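Local coordinates for protein metallophosphoesterase (PDB 3RQZ) that probably hydrolyses phosphate esters as a YfcE-family metallophosphoesterase, holding a pair of zinc ions between metal-binding loops, at residues A[14-19]-A[42-47]; A[59-64]-A[103-108]; A[146-151]-A[183-188]. All blocks are in the same frame, centred on the assembly; numbering follows the deposited sequence.

Interaction 1: A[14-19]-A[42-47]; sequences ANLVAL and GPRPRE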
loop_
_atom_site.group_PDB
_atom_site.type_symbol
_atom_site.label_atom_id
_atom_site.label_comp_id
_atom_site.label_asym_id
_atom_site.label_seq_id
_atom_site.Cartn_x
_atom_site.Cartn_y
_atom_site.Cartn_z
ATOM N N ALA A 14 4.111 5.019 7.278
ATOM C CA ALA A 14 4.318 6.047 8.271
ATOM C C ALA A 14 4.736 7.393 7.651
ATOM O O ALA A 14 5.316 8.246 8.317
ATOM C CB ALA A 14 5.362 5.529 9.322
ATOM N N ASN A 15 4.422 7.577 6.370
ATOM C CA ASN A 15 4.738 8.820 5.675
ATOM C C ASN A 15 3.472 9.704 5.657
ATOM O O ASN A 15 2.682 9.686 4.712
ATOM C CB ASN A 15 5.275 8.513 4.264
ATOM C CG ASN A 15 5.913 9.731 3.573
ATOM O OD1 ASN A 15 5.629 10.896 3.891
ATOM N ND2 ASN A 15 6.794 9.450 2.629
ATOM N N LEU A 16 3.296 10.451 6.740
ATOM C CA LEU A 16 2.101 11.275 6.971
ATOM C C LEU A 16 1.997 12.381 5.935
ATOM O O LEU A 16 0.913 12.655 5.429
ATOM C CB LEU A 16 2.117 11.890 8.394
ATOM C CG LEU A 16 0.948 12.827 8.795
ATOM C CD1 LEU A 16 -0.390 12.129 8.693
ATOM C CD2 LEU A 16 1.152 13.374 10.186
ATOM N N VAL A 17 3.129 12.979 5.584
ATOM C CA VAL A 17 3.121 14.072 4.617
ATOM C C VAL A 17 2.605 13.519 3.260
ATOM O O VAL A 17 1.768 14.145 2.624
ATOM C CB VAL A 17 4.503 14.706 4.478
ATOM C CG1 VAL A 17 4.526 15.810 3.420
ATOM C CG2 VAL A 17 4.952 15.264 5.857
ATOM N N ALA A 18 3.105 12.356 2.841
ATOM C CA ALA A 18 2.683 11.774 1.577
ATOM C C ALA A 18 1.203 11.355 1.661
ATOM O O ALA A 18 0.455 11.565 0.721
ATOM C CB ALA A 18 3.572 10.562 1.200
ATOM N N LEU A 19 0.788 10.790 2.792
ATOM C CA LEU A 19 -0.626 10.437 2.973
ATOM C C LEU A 19 -1.566 11.668 2.894
ATOM O O LEU A 19 -2.592 11.635 2.219
ATOM C CB LEU A 19 -0.841 9.650 4.281
ATOM C CG LEU A 19 -2.264 9.145 4.539
ATOM C CD1 LEU A 19 -2.802 8.278 3.365
ATOM C CD2 LEU A 19 -2.328 8.344 5.863
ATOM N N GLY A 42 8.876 5.055 7.834
ATOM C CA GLY A 42 8.593 6.492 7.972
ATOM C C GLY A 42 8.505 7.009 9.408
ATOM O O GLY A 42 8.470 6.225 10.353
ATOM N N PRO A 43 8.478 8.346 9.572
ATOM C CA PRO A 43 8.548 9.017 10.876
ATOM C C PRO A 43 7.243 9.183 11.644
ATOM O O PRO A 43 7.269 9.660 12.782
ATOM C CB PRO A 43 9.084 10.417 10.504
ATOM C CG PRO A 43 8.447 10.664 9.163
ATOM C CD PRO A 43 8.390 9.317 8.460
ATOM N N ARG A 44 6.110 8.810 11.048
ATOM C CA ARG A 44 4.823 9.103 11.692
ATOM C C ARG A 44 3.909 7.886 11.758
ATOM O O ARG A 44 2.778 7.934 11.255
ATOM C CB ARG A 44 4.106 10.298 11.004
ATOM C CG ARG A 44 4.794 11.690 11.163
ATOM C CD ARG A 44 4.786 12.203 12.613
ATOM N NE ARG A 44 5.468 13.502 12.785
ATOM C CZ ARG A 44 6.735 13.659 13.153
ATOM N NH1 ARG A 44 7.507 12.594 13.353
ATOM N NH2 ARG A 44 7.244 14.892 13.291
ATOM N N PRO A 45 4.381 6.784 12.377
ATOM C CA PRO A 45 3.508 5.591 12.400
ATOM C C PRO A 45 2.201 5.765 13.170
ATOM O O PRO A 45 1.157 5.273 12.697
ATOM C CB PRO A 45 4.398 4.496 13.021
ATOM C CG PRO A 45 5.486 5.291 13.778
ATOM C CD PRO A 45 5.708 6.513 12.957
ATOM N N ARG A 46 2.209 6.460 14.317
ATOM C CA ARG A 46 0.963 6.603 15.080
ATOM C C ARG A 46 -0.081 7.353 14.276
ATOM O O ARG A 46 -1.237 6.933 14.180
ATOM C CB ARG A 46 1.200 7.332 16.403
ATOM C CG ARG A 46 1.960 6.495 17.405
ATOM C CD ARG A 46 1.930 7.153 18.809
ATOM N NE ARG A 46 2.620 8.439 18.773
ATOM C CZ ARG A 46 3.928 8.607 18.986
ATOM N NH1 ARG A 46 4.704 7.569 19.296
ATOM N NH2 ARG A 46 4.468 9.822 18.910
ATOM N N GLU A 47 0.341 8.482 13.708
ATOM C CA GLU A 47 -0.579 9.367 12.998
ATOM C C GLU A 47 -1.165 8.655 11.758
ATOM O O GLU A 47 -2.358 8.826 11.430
ATOM C CB GLU A 47 0.160 10.669 12.608
ATOM C CG GLU A 47 0.581 11.561 13.781
ATOM C CD GLU A 47 1.928 11.174 14.423
ATOM O OE1 GLU A 47 2.568 10.157 14.046
ATOM O OE2 GLU A 47 2.349 11.883 15.343
#
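Arg44 carries its CG anti to the carbonyl carbon (chi1 -67°), which brings that atom to 3.9 Å from Leu16 CB, while Leu16 holds its own CG anti to the backbone N (chi1 178°). At their roots Leu16 CB and Arg44 CB lie 3.6 Å apart. The setting is the calcineurin-like metallophosphoesterase fold, where helices 16-26 and 45-55 both begin just after metal-binding loops, the first holding Asp11 and His13, the second Asp37. One backbone bond joins the two helix starts. Arg44 N, at the N-cap position of its helix, donates to Ala14 O over 2.9 Å and comes in the carbonyl plane on a lone pair. Ala14 points its CB into the 42-47 turn, where it touches Gly42 O at 3.3 Å and Pro45 N at 3.4 Å, two partners set about a right angle apart. Pro43 CD lies 3.3 Å from the Ala14 O that accepts the Arg44 bond. Leu16 crosses Glu47 at about a right angle, setting CD2 3.8 Å from Glu47 CB, and also packs on Cys48 and Leu51 further along helix 45-55. Asn15 turns away to cap its own helix, OD1 accepting from Ala18 N, and ties to Thr225, Gly192 and Tyr220 as well. Beyond CG the Arg44 chain leads away; its NH1 returns to Pro43 O at 3.0 Å, the oxygen lying close to the guanidinium plane although the nitrogen stands above the carbonyl plane.

Interaction 2: A[59-64]-A[103-108]; sequences ISVIGN and SLPNRM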
loop_
_atom_site.group_PDB
_atom_site.type_symbol
_atom_site.label_atom_id
_atom_site.label_comp_id
_atom_site.label_asym_id
_atom_site.label_seq_id
_atom_site.Cartn_x
_atom_site.Cartn_y
_atom_site.Cartn_z
ATOM N N ILE A 59 -12.396 -1.762 4.066
ATOM C CA ILE A 59 -11.291 -2.561 3.537
ATOM C C ILE A 59 -9.987 -2.004 4.104
ATOM O O ILE A 59 -9.593 -0.890 3.784
ATOM C CB ILE A 59 -11.242 -2.580 1.970
ATOM C CG1 ILE A 59 -12.528 -3.160 1.359
ATOM C CG2 ILE A 59 -10.005 -3.399 1.449
ATOM C CD1 ILE A 59 -12.578 -4.649 1.396
ATOM N N SER A 60 -9.349 -2.767 4.980
ATOM C CA SER A 60 -8.067 -2.382 5.567
ATOM C C SER A 60 -7.384 -3.693 5.944
ATOM O O SER A 60 -7.785 -4.356 6.908
ATOM C CB SER A 60 -8.281 -1.522 6.830
ATOM O OG SER A 60 -7.034 -1.100 7.401
ATOM N N VAL A 61 -6.388 -4.105 5.158
ATOM C CA VAL A 61 -5.778 -5.387 5.382
ATOM C C VAL A 61 -4.349 -5.166 5.938
ATOM O O VAL A 61 -3.778 -4.095 5.777
ATOM C CB VAL A 61 -5.822 -6.303 4.079
ATOM C CG1 VAL A 61 -7.299 -6.602 3.655
ATOM C CG2 VAL A 61 -5.058 -5.680 2.919
ATOM N N ILE A 62 -3.816 -6.160 6.642
ATOM C CA ILE A 62 -2.555 -6.018 7.341
ATOM C C ILE A 62 -1.440 -6.220 6.316
ATOM O O ILE A 62 -1.600 -7.016 5.367
ATOM C CB ILE A 62 -2.460 -7.050 8.507
ATOM C CG1 ILE A 62 -1.222 -6.818 9.342
ATOM C CG2 ILE A 62 -2.439 -8.523 8.014
ATOM C CD1 ILE A 62 -1.527 -6.539 10.761
ATOM N N GLY A 63 -0.344 -5.466 6.468
ATOM C CA GLY A 63 0.886 -5.692 5.682
ATOM C C GLY A 63 1.953 -6.403 6.509
ATOM O O GLY A 63 1.779 -6.594 7.730
ATOM N N ASN A 64 3.056 -6.807 5.869
ATOM C CA ASN A 64 4.118 -7.516 6.607
ATOM C C ASN A 64 4.786 -6.626 7.670
ATOM O O ASN A 64 5.161 -7.098 8.770
ATOM C CB ASN A 64 5.161 -8.119 5.633
ATOM C CG ASN A 64 5.723 -7.082 4.651
ATOM O OD1 ASN A 64 4.974 -6.435 3.921
ATOM N ND2 ASN A 64 7.049 -6.959 4.606
ATOM N N SER A 103 -6.246 -6.338 14.833
ATOM C CA SER A 103 -7.595 -6.727 14.442
ATOM C C SER A 103 -7.705 -7.033 12.960
ATOM O O SER A 103 -8.689 -7.664 12.535
ATOM C CB SER A 103 -8.601 -5.638 14.849
ATOM O OG SER A 103 -8.546 -4.508 13.975
ATOM N N LEU A 104 -6.707 -6.602 12.167
ATOM C CA LEU A 104 -6.863 -6.564 10.716
ATOM C C LEU A 104 -6.790 -7.967 10.097
ATOM O O LEU A 104 -5.968 -8.784 10.505
ATOM C CB LEU A 104 -5.869 -5.605 10.032
ATOM C CG LEU A 104 -5.908 -4.123 10.437
ATOM C CD1 LEU A 104 -4.947 -3.307 9.555
ATOM C CD2 LEU A 104 -7.318 -3.516 10.305
ATOM N N PRO A 105 -7.666 -8.240 9.122
ATOM C CA PRO A 105 -7.627 -9.471 8.363
ATOM C C PRO A 105 -6.457 -9.425 7.368
ATOM O O PRO A 105 -5.956 -8.333 7.016
ATOM C CB PRO A 105 -8.969 -9.429 7.635
ATOM C CG PRO A 105 -9.119 -7.948 7.288
ATOM C CD PRO A 105 -8.642 -7.282 8.561
ATOM N N ASN A 106 -5.963 -10.580 6.949
ATOM C CA ASN A 106 -4.970 -10.544 5.861
ATOM C C ASN A 106 -5.611 -10.556 4.471
ATOM O O ASN A 106 -4.937 -10.405 3.470
ATOM C CB ASN A 106 -3.878 -11.620 6.067
ATOM C CG ASN A 106 -4.369 -13.029 5.884
ATOM O OD1 ASN A 106 -5.340 -13.271 5.205
ATOM N ND2 ASN A 106 -3.663 -13.983 6.491
ATOM N N ARG A 107 -6.935 -10.728 4.418
ATOM C CA ARG A 107 -7.612 -10.844 3.139
ATOM C C ARG A 107 -9.025 -10.343 3.280
ATOM O O ARG A 107 -9.745 -10.758 4.185
ATOM C CB ARG A 107 -7.633 -12.300 2.651
ATOM C CG ARG A 107 -8.126 -12.505 1.160
ATOM C CD ARG A 107 -8.570 -13.946 0.857
ATOM N NE ARG A 107 -7.698 -14.950 1.441
ATOM C CZ ARG A 107 -6.683 -15.534 0.800
ATOM N NH1 ARG A 107 -5.927 -16.413 1.438
ATOM N NH2 ARG A 107 -6.430 -15.253 -0.470
HETATM N N MSE A 108 -9.462 -9.519 2.344
HETATM C CA MSE A 108 -10.886 -9.198 2.254
HETATM C C MSE A 108 -11.450 -9.618 0.891
HETATM O O MSE A 108 -10.856 -9.335 -0.151
HETATM C CB MSE A 108 -11.109 -7.703 2.517
HETATM C CG MSE A 108 -10.921 -7.328 4.049
HETATM SE SE MSE A 108 -12.379 -8.094 5.138
HETATM C CE MSE A 108 -13.802 -7.333 4.117
HETATM O O HOH W 1 -2.724 -8.767 3.477
#
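Residues 59-62 and 105-108 run past each other in opposite senses, with Ile62 N donating to Pro105 O across 3.1 Å at an N-H...O angle of 156°. This is a junction within the two-sheet sandwich of the metallophosphoesterase fold: strand 59-60 ends the sheet that includes 31-34 and 6-9, and strand 107-110 ends the other. Pro105 O is shared, since Val61 CA also approaches it to 3.4 Å in a CA-H...O contact. Around this point the side chains fit in sequence. Met108, present as selenomethionine, is bent at chi2 and chi3. Its CB takes Ile59 CD1 at 3.6 Å and its CG takes Val61 CG1 at 3.7 Å, both neighbours meeting the selenomethionine chain at a slant. Val115 of the adjoining strand 113-116 touches Ile59 and Val61 too. Leu104 closes over Ser60 from one side: CD2 lies 3.5 Å from Ser60 O, and CD1 and CD2 both reach Ser60 OG, which is hydrogen-bonded to the hydroxyl of Tyr100. Ile62 CB packs on Leu104 CB at 4.0 Å, and its CG2 touches Asn106 CA and CB. Where the backbones diverge, a water bridges the two, 2.8 Å from Ile62 O and 2.8 Å from Asn106 O; either oxygen could accept from it, though more acceptors are within reach than it has protons.

Interaction 3: A[146-151]-A[183-188]; sequences CFVGHT and RYIINP
Phe147 and Ile186 lie side by side, pointing the same way, on one face of a parallel pair of strands in the second sheet of the metallophosphoesterase sandwich. The branch at Ile186 is the bump here: its CB sits 3.7 Å from Phe147 CD1 and its CG2 the same distance from Phe147 CE1, both resting obliquely against the ring. On the reverse face Ile185 takes the hollow between Cys146 and Val148, packing loosely on Cys146 CB but bringing CG2 to 3.9 Å from Val148 CG2. Three backbone bonds fix this register: Cys146 N to Tyr184 O, Ile186 N to Cys146 O at 2.9 Å, and Val148 N to Ile186 O at 3.0 Å. Past the strand, the chain at 149-151 curls into the zinc-binding loop, and Asn187 fills its concave side. With CG anti to the backbone N (chi1 -169°), Asn187 sets its amide so that Val148 O stands almost straight above the amide plane at CG, 3.1 Å away; its OD1 accepts from Gly189 N. Pro188 CD wedges against the same carbonyl, 3.2 Å from Val148 O. The ring of His150, a zinc ligand, leads away from strand 184-188; it stacks on Tyr127 and its NE2 is hydrogen-bonded to Trp125 O, while the backbone N of His150 donates to Asp11, another zinc ligand. Within the curl, Asn187 ND2 lies 2.9 Å from Gly149 O.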
loop_
_atom_site.group_PDB
_atom_site.type_symbol
_atom_site.label_atom_id
_atom_site.label_comp_id
_atom_site.label_asym_id
_atom_site.label_seq_id
_atom_site.Cartn_x
_atom_site.Cartn_y
_atom_site.Cartn_z
ATOM N N CYS A 146 -8.465 -8.617 -8.264
ATOM C CA CYS A 146 -7.633 -8.702 -7.035
ATOM C C CYS A 146 -6.702 -7.499 -6.921
ATOM O O CYS A 146 -5.929 -7.199 -7.863
ATOM C CB CYS A 146 -6.791 -9.985 -7.001
ATOM S SG CYS A 146 -5.987 -10.270 -5.373
ATOM N N PHE A 147 -6.797 -6.796 -5.795
ATOM C CA PHE A 147 -5.951 -5.643 -5.504
ATOM C C PHE A 147 -4.850 -6.062 -4.568
ATOM O O PHE A 147 -5.106 -6.718 -3.542
ATOM C CB PHE A 147 -6.765 -4.486 -4.883
ATOM C CG PHE A 147 -7.755 -3.884 -5.842
ATOM C CD1 PHE A 147 -7.328 -2.945 -6.792
ATOM C CD2 PHE A 147 -9.085 -4.323 -5.871
ATOM C CE1 PHE A 147 -8.244 -2.391 -7.711
ATOM C CE2 PHE A 147 -10.008 -3.771 -6.768
ATOM C CZ PHE A 147 -9.595 -2.810 -7.693
ATOM N N VAL A 148 -3.629 -5.685 -4.927
ATOM C CA VAL A 148 -2.438 -6.056 -4.165
ATOM C C VAL A 148 -1.500 -4.855 -3.995
ATOM O O VAL A 148 -1.592 -3.899 -4.760
ATOM C CB VAL A 148 -1.666 -7.226 -4.853
ATOM C CG1 VAL A 148 -2.571 -8.432 -5.108
ATOM C CG2 VAL A 148 -1.004 -6.775 -6.187
ATOM N N GLY A 149 -0.603 -4.903 -3.000
ATOM C CA GLY A 149 0.429 -3.863 -2.808
ATOM C C GLY A 149 1.814 -4.493 -2.743
ATOM O O GLY A 149 2.168 -5.326 -3.616
ATOM N N HIS A 150 2.597 -4.058 -1.745
ATOM C CA HIS A 150 3.833 -4.750 -1.292
ATOM C C HIS A 150 5.067 -4.477 -2.180
ATOM O O HIS A 150 6.188 -4.342 -1.683
ATOM C CB HIS A 150 3.529 -6.266 -1.162
ATOM C CG HIS A 150 4.530 -7.076 -0.392
ATOM N ND1 HIS A 150 5.314 -6.575 0.626
ATOM C CD2 HIS A 150 4.824 -8.397 -0.473
ATOM C CE1 HIS A 150 6.067 -7.547 1.118
ATOM N NE2 HIS A 150 5.774 -8.667 0.479
ATOM N N THR A 151 4.888 -4.357 -3.484
ATOM C CA THR A 151 6.036 -4.072 -4.339
ATOM C C THR A 151 6.405 -2.587 -4.340
ATOM O O THR A 151 7.535 -2.230 -4.658
ATOM C CB THR A 151 5.732 -4.466 -5.795
ATOM O OG1 THR A 151 4.593 -3.703 -6.219
ATOM C CG2 THR A 151 5.401 -5.957 -5.903
ATOM N N ARG A 183 -10.319 -10.787 -16.007
ATOM C CA ARG A 183 -9.962 -10.618 -14.621
ATOM C C ARG A 183 -8.613 -9.900 -14.555
ATOM O O ARG A 183 -7.810 -10.039 -15.477
ATOM C CB ARG A 183 -9.884 -11.994 -13.999
ATOM C CG ARG A 183 -11.146 -12.814 -14.241
ATOM C CD ARG A 183 -10.909 -14.243 -13.788
ATOM N NE ARG A 183 -10.776 -14.241 -12.368
ATOM C CZ ARG A 183 -9.942 -14.987 -11.654
ATOM N NH1 ARG A 183 -9.110 -15.866 -12.210
ATOM N NH2 ARG A 183 -9.969 -14.832 -10.353
ATOM N N TYR A 184 -8.376 -9.144 -13.475
ATOM C CA TYR A 184 -7.181 -8.289 -13.343
ATOM C C TYR A 184 -6.553 -8.413 -11.970
ATOM O O TYR A 184 -7.279 -8.565 -10.975
ATOM C CB TYR A 184 -7.540 -6.805 -13.542
ATOM C CG TYR A 184 -7.656 -6.415 -14.988
ATOM C CD1 TYR A 184 -6.531 -6.053 -15.719
ATOM C CD2 TYR A 184 -8.899 -6.436 -15.640
ATOM C CE1 TYR A 184 -6.645 -5.713 -17.087
ATOM C CE2 TYR A 184 -9.009 -6.117 -16.978
ATOM C CZ TYR A 184 -7.880 -5.742 -17.680
ATOM O OH TYR A 184 -7.996 -5.409 -19.000
ATOM N N ILE A 185 -5.219 -8.297 -11.915
ATOM C CA ILE A 185 -4.494 -8.073 -10.648
ATOM C C ILE A 185 -3.987 -6.644 -10.808
ATOM O O ILE A 185 -3.422 -6.327 -11.848
ATOM C CB ILE A 185 -3.329 -9.094 -10.454
ATOM C CG1 ILE A 185 -3.867 -10.511 -10.180
ATOM C CG2 ILE A 185 -2.376 -8.653 -9.328
ATOM C CD1 ILE A 185 -2.767 -11.603 -10.110
ATOM N N ILE A 186 -4.217 -5.794 -9.804
ATOM C CA ILE A 186 -4.003 -4.347 -9.871
ATOM C C ILE A 186 -3.318 -3.901 -8.598
ATOM O O ILE A 186 -3.765 -4.274 -7.517
ATOM C CB ILE A 186 -5.386 -3.576 -9.918
ATOM C CG1 ILE A 186 -6.240 -3.970 -11.136
ATOM C CG2 ILE A 186 -5.195 -2.046 -9.861
ATOM C CD1 ILE A 186 -5.607 -3.650 -12.397
ATOM N N ASN A 187 -2.247 -3.096 -8.731
ATOM C CA ASN A 187 -1.462 -2.566 -7.612
ATOM C C ASN A 187 -1.482 -1.031 -7.710
ATOM O O ASN A 187 -1.135 -0.465 -8.755
ATOM C CB ASN A 187 0.001 -3.123 -7.683
ATOM C CG ASN A 187 0.823 -2.854 -6.429
ATOM O OD1 ASN A 187 0.725 -1.776 -5.807
ATOM N ND2 ASN A 187 1.698 -3.817 -6.075
ATOM N N PRO A 188 -1.942 -0.341 -6.648
ATOM C CA PRO A 188 -1.972 1.126 -6.667
ATOM C C PRO A 188 -0.603 1.797 -6.451
ATOM O O PRO A 188 -0.528 3.038 -6.441
ATOM C CB PRO A 188 -2.896 1.449 -5.493
ATOM C CG PRO A 188 -2.558 0.347 -4.488
ATOM C CD PRO A 188 -2.491 -0.879 -5.387
#

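The three contacts come one after another along the chain; none nests in or crosses another. Interaction 1 closes a loop of 22 residues that contains strand 31-34 and Asp37, drawing together the helix starts behind the first two metal-binding loops. Helix 45-55 then leads to strand 59-60, where interaction 2 closes a largely helical span of 38 residues and joins the edges of the two sheets. Through strands 107-110 and 113-116 the chain builds the second sheet, and interaction 3, with 31 residues between its segments, pairs strands 145-147 and 184-188. Interactions 2 and 3 touch where Asn64 meets His150, beside the zinc site; interaction 1 lies across the chain's centre from interaction 3, about 22 Å between centres.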